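Local coordinates for response regulator receiver protein (Sinorhizobium medicae, PDB 2RDM) that probably acts as a phosphoacceptor receiver in two-component signalling, switching an output by its phosphorylation state, although its own pathway is not established, at residues I16-F21 with V32-S37; I82-G87 with L91-N96; D100-E105 with I114-Q119. The protein carries 1 engineered substitution. All coordinates share one frame; numbering follows the deposited sequence.

Interaction 1 of 3, residues I16-F21 with V32-S37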
ATOM      1  N   ILE A  16      33.918  -1.193  11.807  1.00 70.54           N
ATOM      2  CA  ILE A  16      33.477  -2.534  11.394  1.00 69.39           C
ATOM      3  C   ILE A  16      32.166  -2.501  10.589  1.00 66.76           C
ATOM      4  O   ILE A  16      32.069  -3.133   9.538  1.00 64.69           O
ATOM      5  CB  ILE A  16      33.398  -3.556  12.583  1.00 70.97           C
ATOM      6  CG1 ILE A  16      32.541  -3.028  13.745  1.00 73.42           C
ATOM      7  CG2 ILE A  16      34.804  -3.923  13.067  1.00 70.95           C
ATOM      8  CD1 ILE A  16      31.775  -4.118  14.506  1.00 74.12           C
ATOM      9  N   LEU A  17      31.194  -1.723  11.064  1.00 62.94           N
ATOM     10  CA  LEU A  17      29.868  -1.668  10.456  1.00 58.51           C
ATOM     11  C   LEU A  17      29.817  -0.819   9.190  1.00 55.81           C
ATOM     12  O   LEU A  17      29.191  -1.221   8.206  1.00 49.08           O
ATOM     13  CB  LEU A  17      28.820  -1.199  11.467  1.00 57.85           C
ATOM     14  CG  LEU A  17      28.519  -2.148  12.633  1.00 64.97           C
ATOM     15  CD1 LEU A  17      27.319  -1.632  13.392  1.00 64.02           C
ATOM     16  CD2 LEU A  17      28.275  -3.594  12.177  1.00 61.48           C
ATOM     17  N   LEU A  18      30.475   0.342   9.212  1.00 55.51           N
ATOM     18  CA  LEU A  18      30.536   1.206   8.034  1.00 55.14           C
ATOM     19  C   LEU A  18      31.074   0.433   6.829  1.00 53.20           C
ATOM     20  O   LEU A  18      30.477   0.485   5.765  1.00 51.03           O
ATOM     21  CB  LEU A  18      31.369   2.468   8.289  1.00 56.40           C
ATOM     22  CG  LEU A  18      31.384   3.480   7.131  1.00 59.31           C
ATOM     23  CD1 LEU A  18      30.281   4.530   7.269  1.00 57.91           C
ATOM     24  CD2 LEU A  18      32.750   4.133   6.961  1.00 63.17           C
ATOM     25  N   LEU A  19      32.175  -0.297   7.020  1.00 55.98           N
ATOM     26  CA  LEU A  19      32.780  -1.120   5.958  1.00 58.37           C
ATOM     27  C   LEU A  19      31.910  -2.331   5.568  1.00 55.63           C
ATOM     28  O   LEU A  19      31.904  -2.753   4.409  1.00 54.75           O
ATOM     29  CB  LEU A  19      34.199  -1.571   6.358  1.00 60.12           C
ATOM     30  CG  LEU A  19      35.446  -0.717   6.041  1.00 65.27           C
ATOM     31  CD1 LEU A  19      35.606  -0.453   4.541  1.00 67.91           C
ATOM     32  CD2 LEU A  19      35.508   0.602   6.825  1.00 67.30           C
ATOM     33  N   ASP A  20      31.179  -2.867   6.547  1.00 54.54           N
ATOM     34  CA  ASP A  20      30.226  -3.959   6.358  1.00 50.64           C
ATOM     35  C   ASP A  20      29.038  -3.493   5.523  1.00 47.77           C
ATOM     36  O   ASP A  20      28.696  -4.124   4.520  1.00 46.18           O
ATOM     37  CB  ASP A  20      29.737  -4.458   7.721  1.00 52.83           C
ATOM     38  CG  ASP A  20      28.934  -5.734   7.635  1.00 61.35           C
ATOM     39  OD1 ASP A  20      29.117  -6.504   6.667  1.00 74.95           O
ATOM     40  OD2 ASP A  20      28.125  -5.975   8.556  1.00 64.58           O
ATOM     41  N   PHE A  21      28.420  -2.385   5.939  1.00 44.64           N
ATOM     42  CA  PHE A  21      27.308  -1.801   5.199  1.00 41.49           C
ATOM     43  C   PHE A  21      27.777  -1.316   3.832  1.00 36.24           C
ATOM     44  O   PHE A  21      27.082  -1.521   2.836  1.00 41.87           O
ATOM     45  CB  PHE A  21      26.627  -0.664   5.983  1.00 39.27           C
ATOM     46  CG  PHE A  21      26.041  -1.092   7.308  1.00 39.36           C
ATOM     47  CD1 PHE A  21      25.351  -2.299   7.431  1.00 42.96           C
ATOM     48  CD2 PHE A  21      26.163  -0.277   8.431  1.00 43.47           C
ATOM     49  CE1 PHE A  21      24.810  -2.693   8.654  1.00 44.20           C
ATOM     50  CE2 PHE A  21      25.628  -0.669   9.662  1.00 42.34           C
ATOM     51  CZ  PHE A  21      24.949  -1.876   9.770  1.00 41.22           C
ATOM     52  N   VAL A  32      28.905   4.202  -2.987  1.00 33.56           N
ATOM     53  CA  VAL A  32      28.702   4.591  -1.599  1.00 31.57           C
ATOM     54  C   VAL A  32      29.631   5.739  -1.207  1.00 35.84           C
ATOM     55  O   VAL A  32      30.855   5.654  -1.379  1.00 35.58           O
ATOM     56  CB  VAL A  32      28.903   3.413  -0.640  1.00 31.34           C
ATOM     57  CG1 VAL A  32      28.672   3.846   0.798  1.00 32.46           C
ATOM     58  CG2 VAL A  32      27.961   2.254  -0.996  1.00 31.98           C
ATOM     59  N   THR A  33      29.035   6.817  -0.702  1.00 33.80           N
ATOM     60  CA  THR A  33      29.787   7.890  -0.065  1.00 33.16           C
ATOM     61  C   THR A  33      29.641   7.649   1.425  1.00 33.04           C
ATOM     62  O   THR A  33      28.576   7.887   1.988  1.00 31.84           O
ATOM     63  CB  THR A  33      29.252   9.276  -0.457  1.00 37.46           C
ATOM     64  OG1 THR A  33      29.431   9.467  -1.864  1.00 36.72           O
ATOM     65  CG2 THR A  33      29.983  10.390   0.299  1.00 36.61           C
ATOM     66  N   ALA A  34      30.710   7.159   2.042  1.00 31.56           N
ATOM     67  CA  ALA A  34      30.670   6.730   3.441  1.00 30.03           C
ATOM     68  C   ALA A  34      31.198   7.823   4.354  1.00 35.41           C
ATOM     69  O   ALA A  34      32.316   8.317   4.157  1.00 37.23           O
ATOM     70  CB  ALA A  34      31.475   5.460   3.614  1.00 33.19           C
ATOM     71  N   VAL A  35      30.398   8.217   5.342  1.00 32.47           N
ATOM     72  CA  VAL A  35      30.821   9.244   6.311  1.00 30.60           C
ATOM     73  C   VAL A  35      30.601   8.749   7.733  1.00 32.38           C
ATOM     74  O   VAL A  35      29.797   7.851   7.960  1.00 33.88           O
ATOM     75  CB  VAL A  35      30.138  10.621   6.072  1.00 30.95           C
ATOM     76  CG1 VAL A  35      30.503  11.184   4.689  1.00 32.30           C
ATOM     77  CG2 VAL A  35      28.623  10.524   6.207  1.00 34.73           C
ATOM     78  N   SER A  36      31.319   9.331   8.689  1.00 30.46           N
ATOM     79  CA  SER A  36      31.297   8.811  10.053  1.00 32.46           C
ATOM     80  C   SER A  36      30.533   9.675  11.060  1.00 34.85           C
ATOM     81  O   SER A  36      30.562   9.391  12.254  1.00 36.06           O
ATOM     82  CB  SER A  36      32.732   8.548  10.537  1.00 36.50           C
ATOM     83  OG  SER A  36      33.505   9.733  10.491  1.00 45.21           O
ATOM     84  N   SER A  37      29.846  10.718  10.595  1.00 31.89           N
ATOM     85  CA  SER A  37      29.006  11.526  11.483  1.00 33.58           C
ATOM     86  C   SER A  37      27.807  12.137  10.771  1.00 32.33           C
ATOM     87  O   SER A  37      27.808  12.277   9.541  1.00 31.24           O
ATOM     88  CB  SER A  37      29.826  12.650  12.134  1.00 39.73           C
ATOM     89  OG  SER A  37      30.043  13.699  11.204  1.00 34.85           O
TER
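The carbonyl oxygen V35 O, in a residue whose backbone is also hydrogen-bonded to L10 and D12, meets the CD1 methyl of L18 at 3.4 Å. This is a van der Waals approach, and no hydrogen bond crosses between 16-21 and 32-37. L18 reaches the strand because its CG lies anti to the backbone N (chi1 -175°), which carries both methyls outward from the helix. They straddle the CB of A34: L18 CD2 comes to 3.8 Å of A34 CB and L18 CD1 to 4.0 Å. The contact illustrates how a beta-alpha-beta unit is closed, here strand 7-11, helix 15-27 and strand 31-35 of a CheY-like receiver domain, with one leucine from the first turn of the helix laid against an edge strand. An alanine at L18 is likely to open a gap over A34 and leave the V35 carbonyl without its apolar cover. E22, one turn along the helix, also rests on A34. The CB of V35 points away from the helix, and the side chain packs on K40 and A41 of helix 38-46. Within the helix, F21 N bonds to L17 O at 2.7 Å.

Interaction 2 of 3, residues I82-G87 with L91-N96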
ATOM      1  N   ILE A  82      15.027   7.142   2.478  1.00 23.96           N
ATOM      2  CA  ILE A  82      15.665   7.293   3.785  1.00 24.05           C
ATOM      3  C   ILE A  82      15.542   5.955   4.504  1.00 23.83           C
ATOM      4  O   ILE A  82      14.427   5.463   4.681  1.00 24.09           O
ATOM      5  CB  ILE A  82      14.986   8.392   4.632  1.00 30.49           C
ATOM      6  CG1 ILE A  82      15.087   9.770   3.963  1.00 29.47           C
ATOM      7  CG2 ILE A  82      15.541   8.407   6.074  1.00 27.84           C
ATOM      8  CD1 ILE A  82      16.473  10.376   3.922  1.00 25.60           C
ATOM      9  N   VAL A  83      16.683   5.357   4.848  1.00 25.62           N
ATOM     10  CA  VAL A  83      16.724   4.164   5.695  1.00 23.84           C
ATOM     11  C   VAL A  83      17.517   4.509   6.944  1.00 24.23           C
ATOM     12  O   VAL A  83      18.696   4.864   6.856  1.00 27.60           O
ATOM     13  CB  VAL A  83      17.393   2.954   4.999  1.00 24.51           C
ATOM     14  CG1 VAL A  83      17.411   1.726   5.925  1.00 24.69           C
ATOM     15  CG2 VAL A  83      16.666   2.587   3.680  1.00 27.01           C
ATOM     16  N   TYR A  84      16.889   4.345   8.101  1.00 26.11           N
ATOM     17  CA  TYR A  84      17.578   4.523   9.376  1.00 27.11           C
ATOM     18  C   TYR A  84      18.120   3.198   9.873  1.00 29.27           C
ATOM     19  O   TYR A  84      17.483   2.160   9.704  1.00 27.93           O
ATOM     20  CB  TYR A  84      16.627   5.060  10.434  1.00 27.57           C
ATOM     21  CG  TYR A  84      15.901   6.360  10.108  1.00 28.42           C
ATOM     22  CD1 TYR A  84      16.550   7.596  10.210  1.00 29.20           C
ATOM     23  CD2 TYR A  84      14.559   6.347   9.717  1.00 28.58           C
ATOM     24  CE1 TYR A  84      15.876   8.779   9.941  1.00 32.64           C
ATOM     25  CE2 TYR A  84      13.872   7.528   9.443  1.00 25.30           C
ATOM     26  CZ  TYR A  84      14.543   8.734   9.526  1.00 21.03           C
ATOM     27  OH  TYR A  84      13.866   9.886   9.307  1.00 25.08           O
ATOM     28  N   ILE A  85      19.271   3.235  10.546  0.50 26.78           N
ATOM     29  CA  ILE A  85      19.897   2.033  11.099  0.50 29.71           C
ATOM     30  C   ILE A  85      20.115   2.250  12.594  0.50 25.66           C
ATOM     31  O   ILE A  85      20.888   3.126  12.973  0.50 18.66           O
ATOM     32  CB  ILE A  85      21.274   1.742  10.438  0.50 33.97           C
ATOM     33  CG1 ILE A  85      21.169   1.601   8.913  0.50 30.70           C
ATOM     34  CG2 ILE A  85      21.953   0.533  11.079  0.50 37.08           C
ATOM     35  CD1 ILE A  85      20.192   0.587   8.402  0.50 31.91           C
ATOM     36  N   SER A  86      19.487   1.398  13.375  1.00 33.41           N
ATOM     37  CA  SER A  86      19.550   1.566  14.793  1.00 38.06           C
ATOM     38  C   SER A  86      19.889   0.359  15.562  1.00 43.28           C
ATOM     39  O   SER A  86      19.616  -0.719  15.166  1.00 43.86           O
ATOM     40  CB  SER A  86      18.286   2.151  15.312  1.00 42.28           C
ATOM     41  OG  SER A  86      17.372   1.139  15.525  1.00 56.32           O
ATOM     42  N   GLY A  87      20.515   0.565  16.716  1.00 51.43           N
ATOM     43  CA  GLY A  87      20.833  -0.528  17.616  1.00 63.41           C
ATOM     44  C   GLY A  87      19.636  -0.970  18.437  1.00 71.18           C
ATOM     45  O   GLY A  87      19.232  -2.132  18.387  1.00 75.75           O
ATOM     46  N   LEU A  91      11.400   2.641  18.432  1.00 74.65           N
ATOM     47  CA  LEU A  91      10.072   3.210  18.698  1.00 66.88           C
ATOM     48  C   LEU A  91      10.087   4.733  18.579  1.00 58.96           C
ATOM     49  O   LEU A  91       9.046   5.353  18.367  1.00 61.16           O
ATOM     50  CB  LEU A  91       9.538   2.763  20.068  1.00 68.65           C
ATOM     51  CG  LEU A  91       8.021   2.795  20.318  1.00 68.66           C
ATOM     52  CD1 LEU A  91       7.240   1.932  19.321  1.00 67.07           C
ATOM     53  CD2 LEU A  91       7.710   2.370  21.745  1.00 69.16           C
ATOM     54  N   GLU A  92      11.280   5.321  18.698  1.00 49.35           N
ATOM     55  CA  GLU A  92      11.504   6.749  18.466  1.00 44.64           C
ATOM     56  C   GLU A  92      11.224   7.149  17.010  1.00 33.68           C
ATOM     57  O   GLU A  92      10.968   8.315  16.731  1.00 37.64           O
ATOM     58  CB  GLU A  92      12.943   7.130  18.812  1.00 46.16           C
ATOM     59  CG  GLU A  92      13.413   6.651  20.177  1.00 63.16           C
ATOM     60  CD  GLU A  92      14.913   6.777  20.349  1.00 72.76           C
ATOM     61  OE1 GLU A  92      15.666   6.296  19.470  1.00 75.86           O
ATOM     62  OE2 GLU A  92      15.342   7.355  21.369  1.00 82.64           O
ATOM     63  N   TRP A  93      11.281   6.181  16.100  1.00 32.47           N
ATOM     64  CA  TRP A  93      10.922   6.415  14.687  1.00 30.55           C
ATOM     65  C   TRP A  93       9.478   6.890  14.523  1.00 32.24           C
ATOM     66  O   TRP A  93       9.181   7.708  13.646  1.00 31.64           O
ATOM     67  CB  TRP A  93      11.165   5.140  13.881  1.00 29.37           C
ATOM     68  CG  TRP A  93      10.763   5.175  12.420  1.00 30.71           C
ATOM     69  CD1 TRP A  93      11.504   5.648  11.375  1.00 29.78           C
ATOM     70  CD2 TRP A  93       9.550   4.665  11.857  1.00 27.61           C
ATOM     71  NE1 TRP A  93      10.811   5.486  10.188  1.00 28.05           N
ATOM     72  CE2 TRP A  93       9.610   4.885  10.458  1.00 28.44           C
ATOM     73  CE3 TRP A  93       8.407   4.055  12.396  1.00 27.72           C
ATOM     74  CZ2 TRP A  93       8.583   4.503   9.602  1.00 32.48           C
ATOM     75  CZ3 TRP A  93       7.386   3.680  11.547  1.00 35.06           C
ATOM     76  CH2 TRP A  93       7.480   3.902  10.156  1.00 31.15           C
ATOM     77  N   ALA A  94       8.581   6.376  15.366  1.00 31.16           N
ATOM     78  CA  ALA A  94       7.163   6.726  15.289  1.00 31.86           C
ATOM     79  C   ALA A  94       6.921   8.220  15.497  1.00 30.36           C
ATOM     80  O   ALA A  94       5.958   8.770  14.977  1.00 34.12           O
ATOM     81  CB  ALA A  94       6.368   5.919  16.293  1.00 33.18           C
ATOM     82  N   SER A  95       7.812   8.873  16.242  1.00 27.57           N
ATOM     83  CA  SER A  95       7.703  10.300  16.488  1.00 29.38           C
ATOM     84  C   SER A  95       8.740  11.157  15.748  1.00 31.75           C
ATOM     85  O   SER A  95       8.556  12.368  15.631  1.00 31.92           O
ATOM     86  CB  SER A  95       7.768  10.586  17.986  1.00 35.33           C
ATOM     87  OG  SER A  95       8.941  10.023  18.521  1.00 35.11           O
ATOM     88  N   ASN A  96       9.809  10.540  15.244  1.00 32.34           N
ATOM     89  CA  ASN A  96      10.929  11.300  14.677  1.00 31.96           C
ATOM     90  C   ASN A  96      11.270  11.006  13.215  1.00 29.95           C
ATOM     91  O   ASN A  96      11.914  11.824  12.559  1.00 32.36           O
ATOM     92  CB  ASN A  96      12.189  11.115  15.517  1.00 31.99           C
ATOM     93  CG  ASN A  96      12.037  11.641  16.923  1.00 38.84           C
ATOM     94  OD1 ASN A  96      12.017  12.847  17.144  1.00 39.35           O
ATOM     95  ND2 ASN A  96      11.936  10.736  17.882  1.00 42.94           N
TER
HETATM   96  O   HOH W   1      13.973  12.055  10.673  1.00 29.89           O
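Y84 and W93 form the tight part of this contact, and they show that two aromatic rings can pack closely without stacking. Y84 CD2 comes to 3.5 Å of W93 CD1, and Y84 CE2 lies in the plane of the indole, at its edge. The ring planes stand at 73°, yet neither ring lies over the face of the other, and the centroid of the Y84 ring is 5.5 Å from that of the five-membered ring of W93. The indole gets there because W93 CG is anti to its backbone N (chi1 176°), which turns the pyrrole edge toward the strand. On Y84, the I82 CG2 methyl lies over one face of the ring, toward its rim.

The hydroxyl end is looser and bridged by a water. Y84 OH lies 4.3 Å from N96 O, too far to bond directly, and the water accepts from Y84 OH at 2.6 Å and donates to N96 O at 2.8 Å. The same hydroxyl is hydrogen-bonded to V98 N, so both the water and V98 N hold it in place. N96 folds its amide back on its own turn, N96 ND2 reaching E92 O at 2.9 Å, while S95 N approaches that oxygen from the opposite face.

W93 NE1 is hydrogen-bonded to S101 OG, in the segment that carries strand 102-105, the neighbour of strand 82-86 in the sheet. W67 of helix 66-76 meets the Y84 ring and also touches N96, whereas R71 and R74 of a second subunit bind the carbonyls of S95 and A94.

Interaction 3 of 3, residues D100-E105 with I114-Q119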
ATOM      1  N   ASP A 100       7.406   7.785   4.874  1.00 31.01           N
ATOM      2  CA  ASP A 100       7.862   6.788   3.893  1.00 33.98           C
ATOM      3  C   ASP A 100       9.305   6.312   4.041  1.00 31.04           C
ATOM      4  O   ASP A 100       9.888   5.783   3.094  1.00 32.37           O
ATOM      5  CB  ASP A 100       7.604   7.256   2.445  1.00 33.67           C
ATOM      6  CG  ASP A 100       6.163   7.598   2.199  1.00 44.10           C
ATOM      7  OD1 ASP A 100       5.298   6.745   2.484  1.00 44.84           O
ATOM      8  OD2 ASP A 100       5.895   8.718   1.728  1.00 51.51           O
ATOM      9  N   SER A 101       9.878   6.501   5.226  1.00 29.86           N
ATOM     10  CA  SER A 101      11.198   5.989   5.512  1.00 25.51           C
ATOM     11  C   SER A 101      11.060   4.566   6.040  1.00 25.61           C
ATOM     12  O   SER A 101       9.943   4.124   6.349  1.00 26.40           O
ATOM     13  CB  SER A 101      11.881   6.884   6.534  1.00 24.57           C
ATOM     14  OG  SER A 101      11.116   6.902   7.748  1.00 29.02           O
ATOM     15  N   ILE A 102      12.178   3.842   6.099  1.00 27.42           N
ATOM     16  CA  ILE A 102      12.228   2.515   6.720  1.00 30.07           C
ATOM     17  C   ILE A 102      13.246   2.578   7.856  1.00 28.98           C
ATOM     18  O   ILE A 102      14.310   3.155   7.683  1.00 27.41           O
ATOM     19  CB  ILE A 102      12.630   1.449   5.685  1.00 27.80           C
ATOM     20  CG1 ILE A 102      11.523   1.301   4.624  1.00 27.03           C
ATOM     21  CG2 ILE A 102      12.931   0.100   6.327  1.00 26.98           C
ATOM     22  CD1 ILE A 102      11.859   0.311   3.512  1.00 32.26           C
ATOM     23  N   ILE A 103      12.922   2.023   9.019  1.00 28.71           N
ATOM     24  CA  ILE A 103      13.960   1.837  10.037  1.00 29.48           C
ATOM     25  C   ILE A 103      14.318   0.351  10.177  1.00 27.86           C
ATOM     26  O   ILE A 103      13.423  -0.504  10.248  1.00 28.66           O
ATOM     27  CB  ILE A 103      13.608   2.497  11.420  1.00 30.47           C
ATOM     28  CG1 ILE A 103      14.787   2.344  12.399  1.00 34.99           C
ATOM     29  CG2 ILE A 103      12.303   1.961  11.988  1.00 32.57           C
ATOM     30  CD1 ILE A 103      14.796   3.337  13.540  1.00 33.85           C
ATOM     31  N   LEU A 104      15.613   0.055  10.179  1.00 28.89           N
ATOM     32  CA  LEU A 104      16.102  -1.296  10.386  1.00 30.68           C
ATOM     33  C   LEU A 104      16.748  -1.371  11.765  1.00 34.02           C
ATOM     34  O   LEU A 104      17.672  -0.623  12.052  1.00 31.23           O
ATOM     35  CB  LEU A 104      17.120  -1.654   9.311  1.00 30.76           C
ATOM     36  CG  LEU A 104      16.711  -1.513   7.838  1.00 33.54           C
ATOM     37  CD1 LEU A 104      17.859  -1.938   6.947  1.00 34.32           C
ATOM     38  CD2 LEU A 104      15.475  -2.329   7.537  1.00 29.88           C
ATOM     39  N   GLU A 105      16.255  -2.255  12.624  1.00 35.70           N
ATOM     40  CA  GLU A 105      16.859  -2.405  13.943  1.00 44.25           C
ATOM     41  C   GLU A 105      17.685  -3.680  14.024  1.00 42.82           C
ATOM     42  O   GLU A 105      17.238  -4.747  13.603  1.00 41.05           O
ATOM     43  CB  GLU A 105      15.822  -2.314  15.074  1.00 45.92           C
ATOM     44  CG  GLU A 105      14.596  -3.214  14.935  1.00 59.01           C
ATOM     45  CD  GLU A 105      13.565  -3.001  16.050  1.00 63.18           C
ATOM     46  OE1 GLU A 105      12.377  -3.330  15.825  1.00 75.37           O
ATOM     47  OE2 GLU A 105      13.935  -2.512  17.145  1.00 69.52           O
ATOM     48  N   ILE A 114      19.445  -4.200   1.519  1.00 27.94           N
ATOM     49  CA  ILE A 114      19.398  -4.023   0.055  1.00 26.06           C
ATOM     50  C   ILE A 114      17.955  -3.889  -0.464  1.00 29.43           C
ATOM     51  O   ILE A 114      17.663  -3.043  -1.327  1.00 27.79           O
ATOM     52  CB  ILE A 114      20.129  -5.200  -0.651  1.00 32.44           C
ATOM     53  CG1 ILE A 114      21.650  -5.167  -0.378  1.00 34.45           C
ATOM     54  CG2 ILE A 114      19.872  -5.184  -2.140  1.00 32.40           C
ATOM     55  CD1 ILE A 114      22.300  -3.783  -0.490  1.00 36.24           C
ATOM     56  N   THR A 115      17.070  -4.743   0.049  1.00 27.71           N
ATOM     57  CA  THR A 115      15.645  -4.690  -0.256  1.00 25.05           C
ATOM     58  C   THR A 115      15.043  -3.345   0.147  1.00 28.78           C
ATOM     59  O   THR A 115      14.339  -2.743  -0.631  1.00 25.29           O
ATOM     60  CB  THR A 115      14.876  -5.867   0.408  1.00 24.27           C
ATOM     61  OG1 THR A 115      15.390  -7.104  -0.110  1.00 28.32           O
ATOM     62  CG2 THR A 115      13.400  -5.775   0.090  1.00 30.77           C
ATOM     63  N   ALA A 116      15.360  -2.861   1.349  1.00 21.32           N
ATOM     64  CA  ALA A 116      14.858  -1.577   1.816  1.00 24.79           C
ATOM     65  C   ALA A 116      15.290  -0.443   0.899  1.00 28.71           C
ATOM     66  O   ALA A 116      14.463   0.360   0.471  1.00 26.53           O
ATOM     67  CB  ALA A 116      15.343  -1.306   3.248  1.00 24.41           C
ATOM     68  N   VAL A 117      16.576  -0.405   0.571  1.00 29.29           N
ATOM     69  CA  VAL A 117      17.130   0.683  -0.243  1.00 25.61           C
ATOM     70  C   VAL A 117      16.497   0.649  -1.640  1.00 23.32           C
ATOM     71  O   VAL A 117      15.994   1.673  -2.112  1.00 27.04           O
ATOM     72  CB  VAL A 117      18.689   0.613  -0.300  1.00 27.56           C
ATOM     73  CG1 VAL A 117      19.266   1.563  -1.327  1.00 26.81           C
ATOM     74  CG2 VAL A 117      19.277   0.969   1.071  1.00 24.75           C
ATOM     75  N   SER A 118      16.478  -0.535  -2.247  1.00 24.30           N
ATOM     76  CA  SER A 118      15.977  -0.715  -3.641  1.00 25.16           C
ATOM     77  C   SER A 118      14.492  -0.407  -3.771  1.00 25.54           C
ATOM     78  O   SER A 118      14.055   0.241  -4.738  1.00 28.47           O
ATOM     79  CB  SER A 118      16.237  -2.157  -4.103  1.00 27.26           C
ATOM     80  OG  SER A 118      17.605  -2.513  -3.969  1.00 28.01           O
ATOM     81  N   GLN A 119      13.704  -0.884  -2.805  1.00 26.21           N
ATOM     82  CA  GLN A 119      12.267  -0.636  -2.767  1.00 27.48           C
ATOM     83  C   GLN A 119      11.950   0.865  -2.689  1.00 27.98           C
ATOM     84  O   GLN A 119      11.061   1.353  -3.370  1.00 28.90           O
ATOM     85  CB  GLN A 119      11.669  -1.368  -1.556  1.00 25.55           C
ATOM     86  CG  GLN A 119      10.205  -1.216  -1.360  1.00 36.32           C
ATOM     87  CD  GLN A 119       9.769  -1.899  -0.080  1.00 46.30           C
ATOM     88  OE1 GLN A 119      10.191  -3.026   0.206  1.00 37.29           O
ATOM     89  NE2 GLN A 119       8.945  -1.218   0.702  1.00 45.59           N
TER
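The edge strand 102-105 and the closing helix 110-122 of the doubly wound receiver fold meet where I102 and L104 converge on A116. Strand 102-105 and the segment 114-119 of the helix run almost antiparallel, at 173°, with axes approaching to 9.8 Å. I102 does most of the touching. Its CG1 lies beside the backbone N (chi1 -67°) and the chain beyond is extended, which sends the terminal methyl out to the helix: I102 CD1 is 3.9 Å from A116 CB and equally close to A116 CA. The other branch, I102 CG2, stands alongside at 4.2 Å from A116 CB. From two residues further along the strand, L104 CD2 approaches A116 CB at 4.4 Å, so the alanine methyl faces both branched chains.

Two hydroxyls of the helix bond within it: T115 OG1 to A111 O, and S118 OG to I114 O. I114 O is gripped twice, S118 OG at 2.7 Å and S118 N at 2.9 Å arriving from opposite faces of the carbonyl plane. A third subunit adds to the same region: its E125 bonds to I103 N, and its N122 packs on L104 and A116. Because no hydrogen bond joins the strand and helix segments and the contact is mainly apolar, their spacing rests on the shapes of the side chains, and the small A116 permits I102 CD1 to reach the helix backbone.

All three contacts join a helix to the same parallel sheet, but at different depths. Interaction 1 is a surface contact on edge strand 31-35, interaction 2 is partly buried, and interaction 3, on the other edge strand, 102-105, is buried. Interactions 1 and 3 are mainly apolar, with no hydrogen bond across their segments, whereas interaction 2 combines an aromatic pair with a water bridge. The last two contacts are directly coupled: strands 82-86 and 102-105 are neighbours, Y84 O pairing with L104 N at 2.9 Å. Interaction 1 lies about 18 Å from interaction 2, centre to centre, and does not touch interaction 3.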